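Local coordinates for fiber (Human adenovirus 35, PDB 2QLK), which forms the knob at the tip of the viral fiber, the part of the capsid that binds the host receptor CD46 when the virus attaches to cells, at residues Asn22-Gly27 with Ala122-Thr127; Pro131-Thr136 with Ser168-Ser173. All blocks are in the same frame, centred on the assembly; numbering follows the deposited sequence.

Contact 1 of 2, residues Asn22-Gly27 with Ala122-Thr127; sequences NTLWTG and AFMPST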
# COMPACT_ATOMS: atom_id res chain seq x y z
N ASN A 22 8.86 -0.19 -18.79
CA ASN A 22 9.52 -0.41 -17.50
C ASN A 22 8.63 -1.30 -16.65
O ASN A 22 8.40 -1.03 -15.46
CB ASN A 22 9.74 0.93 -16.81
CG ASN A 22 8.45 1.68 -16.56
OD1 ASN A 22 7.69 1.95 -17.50
ND2 ASN A 22 8.19 2.02 -15.30
N THR A 23 8.13 -2.37 -17.25
CA THR A 23 7.25 -3.27 -16.55
C THR A 23 7.49 -4.76 -16.86
O THR A 23 7.45 -5.19 -18.02
CB THR A 23 5.78 -2.87 -16.83
OG1 THR A 23 4.89 -3.95 -16.49
CG2 THR A 23 5.61 -2.49 -18.29
N LEU A 24 7.76 -5.52 -15.81
CA LEU A 24 8.01 -6.96 -15.89
C LEU A 24 6.81 -7.67 -15.24
O LEU A 24 6.48 -7.41 -14.08
CB LEU A 24 9.30 -7.28 -15.15
CG LEU A 24 9.96 -8.65 -15.25
CD1 LEU A 24 10.28 -8.98 -16.72
CD2 LEU A 24 11.23 -8.62 -14.41
N TRP A 25 6.14 -8.57 -15.97
CA TRP A 25 4.97 -9.23 -15.40
C TRP A 25 4.65 -10.59 -15.99
O TRP A 25 5.28 -11.05 -16.96
CB TRP A 25 3.74 -8.33 -15.54
CG TRP A 25 3.30 -8.09 -16.97
CD1 TRP A 25 4.03 -8.31 -18.10
CD2 TRP A 25 2.03 -7.58 -17.41
NE1 TRP A 25 3.30 -7.97 -19.22
CE2 TRP A 25 2.07 -7.52 -18.83
CE3 TRP A 25 0.86 -7.17 -16.76
CZ2 TRP A 25 0.99 -7.06 -19.60
CZ3 TRP A 25 -0.22 -6.71 -17.53
CH2 TRP A 25 -0.14 -6.67 -18.93
N THR A 26 3.65 -11.22 -15.41
CA THR A 26 3.21 -12.53 -15.84
C THR A 26 2.19 -12.41 -16.98
O THR A 26 1.77 -13.43 -17.51
CB THR A 26 2.54 -13.32 -14.69
OG1 THR A 26 1.47 -12.54 -14.13
CG2 THR A 26 3.52 -13.67 -13.61
N GLY A 27 1.82 -11.19 -17.34
CA GLY A 27 0.81 -11.00 -18.37
C GLY A 27 -0.52 -11.05 -17.63
O GLY A 27 -0.61 -11.75 -16.61
N ALA A 122 17.07 -4.68 -13.47
CA ALA A 122 16.61 -3.45 -12.85
C ALA A 122 15.29 -3.64 -12.07
O ALA A 122 14.85 -2.74 -11.36
CB ALA A 122 16.46 -2.38 -13.90
N PHE A 123 14.67 -4.80 -12.22
CA PHE A 123 13.44 -5.11 -11.52
C PHE A 123 13.75 -5.99 -10.31
O PHE A 123 12.85 -6.38 -9.57
CB PHE A 123 12.47 -5.88 -12.41
CG PHE A 123 11.89 -5.07 -13.53
CD1 PHE A 123 12.58 -4.95 -14.74
CD2 PHE A 123 10.65 -4.44 -13.37
CE1 PHE A 123 12.03 -4.20 -15.80
CE2 PHE A 123 10.09 -3.69 -14.41
CZ PHE A 123 10.78 -3.57 -15.64
N MET A 124 15.02 -6.29 -10.11
CA MET A 124 15.41 -7.18 -9.02
C MET A 124 15.65 -6.46 -7.70
O MET A 124 16.01 -5.28 -7.68
CB MET A 124 16.68 -7.94 -9.42
CG MET A 124 16.51 -8.81 -10.66
SD MET A 124 15.50 -10.31 -10.32
CE MET A 124 14.12 -9.98 -11.27
N PRO A 125 15.44 -7.17 -6.58
CA PRO A 125 15.63 -6.66 -5.22
C PRO A 125 17.10 -6.46 -4.89
O PRO A 125 17.90 -7.42 -4.92
CB PRO A 125 15.02 -7.75 -4.34
CG PRO A 125 15.19 -8.99 -5.19
CD PRO A 125 14.79 -8.49 -6.55
N SER A 126 17.46 -5.23 -4.55
CA SER A 126 18.82 -4.90 -4.17
C SER A 126 19.44 -5.88 -3.18
O SER A 126 18.90 -6.12 -2.09
CB SER A 126 18.86 -3.49 -3.57
OG SER A 126 20.00 -3.33 -2.74
N THR A 127 20.60 -6.46 -3.55
CA THR A 127 21.26 -7.41 -2.65
C THR A 127 21.94 -6.68 -1.51
O THR A 127 22.44 -7.30 -0.58
CB THR A 127 22.31 -8.27 -3.38
OG1 THR A 127 23.13 -7.42 -4.18
CG2 THR A 127 21.63 -9.32 -4.26

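Contact 2 of 2, residues Pro131-Thr136 with Ser168-Ser173; sequences PFNTTT and SRMISS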
# COMPACT_ATOMS: atom_id res chain seq x y z
N PRO A 131 20.24 -8.35 1.77
CA PRO A 131 21.36 -9.27 1.68
C PRO A 131 21.05 -10.75 1.85
O PRO A 131 20.10 -11.12 2.53
CB PRO A 131 22.32 -8.75 2.75
CG PRO A 131 21.37 -8.27 3.82
CD PRO A 131 20.32 -7.53 3.00
N PHE A 132 21.88 -11.59 1.23
CA PHE A 132 21.75 -13.04 1.30
C PHE A 132 22.44 -13.58 2.55
O PHE A 132 22.98 -12.82 3.36
CB PHE A 132 22.41 -13.68 0.08
CG PHE A 132 21.48 -13.89 -1.08
CD1 PHE A 132 20.49 -14.85 -1.01
CD2 PHE A 132 21.62 -13.14 -2.23
CE1 PHE A 132 19.63 -15.07 -2.08
CE2 PHE A 132 20.77 -13.35 -3.32
CZ PHE A 132 19.78 -14.31 -3.25
N ASN A 133 22.42 -14.91 2.70
CA ASN A 133 23.06 -15.60 3.83
C ASN A 133 23.19 -14.79 5.12
O ASN A 133 24.30 -14.64 5.65
CB ASN A 133 24.45 -16.09 3.40
CG ASN A 133 24.38 -17.27 2.44
OD1 ASN A 133 24.01 -18.38 2.82
ND2 ASN A 133 24.74 -17.02 1.18
N THR A 134 22.07 -14.27 5.62
CA THR A 134 22.08 -13.48 6.86
C THR A 134 20.78 -13.62 7.66
O THR A 134 19.72 -13.20 7.20
CB THR A 134 22.29 -11.97 6.58
OG1 THR A 134 21.38 -11.54 5.56
CG2 THR A 134 23.73 -11.69 6.16
N THR A 135 20.88 -14.20 8.85
CA THR A 135 19.72 -14.33 9.72
C THR A 135 19.87 -13.22 10.76
O THR A 135 18.90 -12.83 11.41
CB THR A 135 19.68 -15.70 10.44
OG1 THR A 135 19.68 -16.75 9.46
CG2 THR A 135 18.42 -15.82 11.28
N THR A 136 21.10 -12.73 10.91
CA THR A 136 21.41 -11.65 11.83
C THR A 136 20.77 -10.43 11.18
O THR A 136 20.40 -9.46 11.85
CB THR A 136 22.94 -11.41 11.93
OG1 THR A 136 23.59 -12.62 12.31
CG2 THR A 136 23.24 -10.33 12.97
N SER A 168 17.90 -13.22 0.56
CA SER A 168 18.13 -13.99 1.79
C SER A 168 18.58 -15.46 1.63
O SER A 168 19.72 -15.79 1.97
CB SER A 168 16.87 -13.96 2.67
OG SER A 168 16.99 -14.89 3.74
N ARG A 169 17.69 -16.33 1.15
CA ARG A 169 18.05 -17.74 0.98
C ARG A 169 18.18 -18.14 -0.50
O ARG A 169 17.18 -18.42 -1.16
CB ARG A 169 17.00 -18.65 1.63
CG ARG A 169 16.45 -18.20 2.98
CD ARG A 169 17.47 -18.23 4.10
NE ARG A 169 18.42 -17.12 4.01
CZ ARG A 169 19.22 -16.74 5.00
NH1 ARG A 169 19.19 -17.37 6.16
NH2 ARG A 169 20.05 -15.71 4.83
N MET A 170 19.40 -18.19 -1.02
CA MET A 170 19.61 -18.58 -2.42
C MET A 170 19.63 -20.10 -2.54
O MET A 170 20.69 -20.73 -2.45
CB MET A 170 20.93 -18.00 -2.97
CG MET A 170 22.17 -18.25 -2.13
SD MET A 170 23.67 -17.75 -2.99
CE MET A 170 23.56 -15.96 -2.87
N ILE A 171 18.45 -20.68 -2.74
CA ILE A 171 18.29 -22.13 -2.87
C ILE A 171 19.56 -22.84 -3.30
O ILE A 171 20.04 -23.74 -2.61
CB ILE A 171 17.18 -22.48 -3.89
CG1 ILE A 171 17.13 -23.99 -4.11
CG2 ILE A 171 17.43 -21.76 -5.20
CD1 ILE A 171 16.18 -24.43 -5.21
N SER A 172 20.11 -22.43 -4.44
CA SER A 172 21.31 -23.06 -4.95
C SER A 172 21.86 -22.39 -6.20
O SER A 172 21.94 -21.16 -6.30
CB SER A 172 21.02 -24.53 -5.27
OG SER A 172 20.06 -24.62 -6.30
N SER A 173 22.22 -23.24 -7.16
CA SER A 173 22.77 -22.84 -8.45
C SER A 173 23.41 -21.46 -8.47
O SER A 173 24.15 -21.08 -7.56
CB SER A 173 21.67 -22.92 -9.52
OG SER A 173 20.64 -21.98 -9.27

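Contact 1 of 2, residues Asn22-Gly27 with Ala122-Thr127
F123 and L24 carry this contact. The F123 ring meets the backbone of N22-L24 and the base of the L24 side chain. L24 CB lies 3.6 Å from the centroid of the F123 ring, 12° off its normal, a CH-pi contact over the face. With CG of L24 anti to its backbone N (chi1 -169°), the branch leads toward the base of the F123 side chain, and L24 CD2 packs against F123 CB at 3.6 Å. The two side chains cross obliquely. The outer end of the ring reaches the strand itself. F123 CZ is 3.3 Å from T23 N, and the carbonyl carbon of N22 lies at the ring edge, in plane. No hydrogen bond joins the two segments, so the contact rests on packing. M124 adds little: its CE comes within 4.5 Å of L24 CD2.

The polar groups nearby are held by other partners. The backbone of N22 and L24 pairs with K53 and L51 of strand 45-54, and N22 ND2 donates to K53 O. The carbonyl of F123 accepts a bond from Y207 OH. T23, which points away from F123, packs on G56 of a second subunit. F123 packs the loop that precedes strand 142-150 against short strand 23-25 of the five-stranded antiparallel sheet, within the beta-sandwich of the adenovirus fiber knob.

Contact 2 of 2, residues Pro131-Thr136 with Ser168-Ser173
The carbonyl oxygen of S168 receives three N-H groups. Two come from the R169 side chain: NH2 of R169 lies 2.9 Å from S168 O, and the bond from NE is weak. The R169 NH2 donor stands well above the carbonyl plane. The third bond crosses the contact, from N133 N to S168 O at 2.9 Å, and is weak and bent, with an N-H...O angle of 124°. The R169 chain is bent at chi2 (-67°) and chi3 (75°), which turns NE back toward the S168 carbonyl. R169 NH1 reaches T135 OG1 at 3.4 Å, a long, weak bond. The T135 and R169 side chains cross at about a right angle. T134 N lies 2.6 Å from R169 NH2 at the guanidinium edge. Both are donors, so this approach is too close and the exact placing of the group is doubtful.

Neither segment has regular secondary structure. They are surface loops of the fiber knob. Segment 131-136 leads toward strand 142-150. Segment 168-173 lies in the loop from strand 157-166 to strand 177-186. M170 is the centre of an inverse gamma turn. S168 OG bonds to D138, and T134 OG1 to the carbonyl of R137. The carbonyl of T135 accepts a bond from R155 of a third subunit.

F132 and M170 form the apolar half, a Met-aromatic contact. M170 CE lies over one face of the F132 ring, offset toward the rim and 3.5 Å from its centroid. M170 SD is further off, at 4.8 Å from the same centroid. M170 CB touches the ring at F132 CE1, 3.3 Å away. The carbonyl carbon of R169 meets the ring edge, in plane.

In the fold
Contact 1 and contact 2 lie about 19 Å apart, centre to centre, in the same knob domain. They come in series: 22-27 and 122-127, then 131-136 and 168-173. Segments 122-127 and 131-136 belong to one long connection between strands 106-107 and 142-150. After strand 106-107 and an unmodelled part (110-118), it packs on strand 23-25 at contact 1. At contact 2 it meets the loop between strands 157-166 and 177-186 of the four-stranded sheet. The contacts touch where T127 CG2 packs on F132 CE2, at 4.2 Å. Contact 1 is buried and contact 2 is at the surface. Both adjoin other subunits, so the connection probably contributes to the subunit interfaces of the trimeric head.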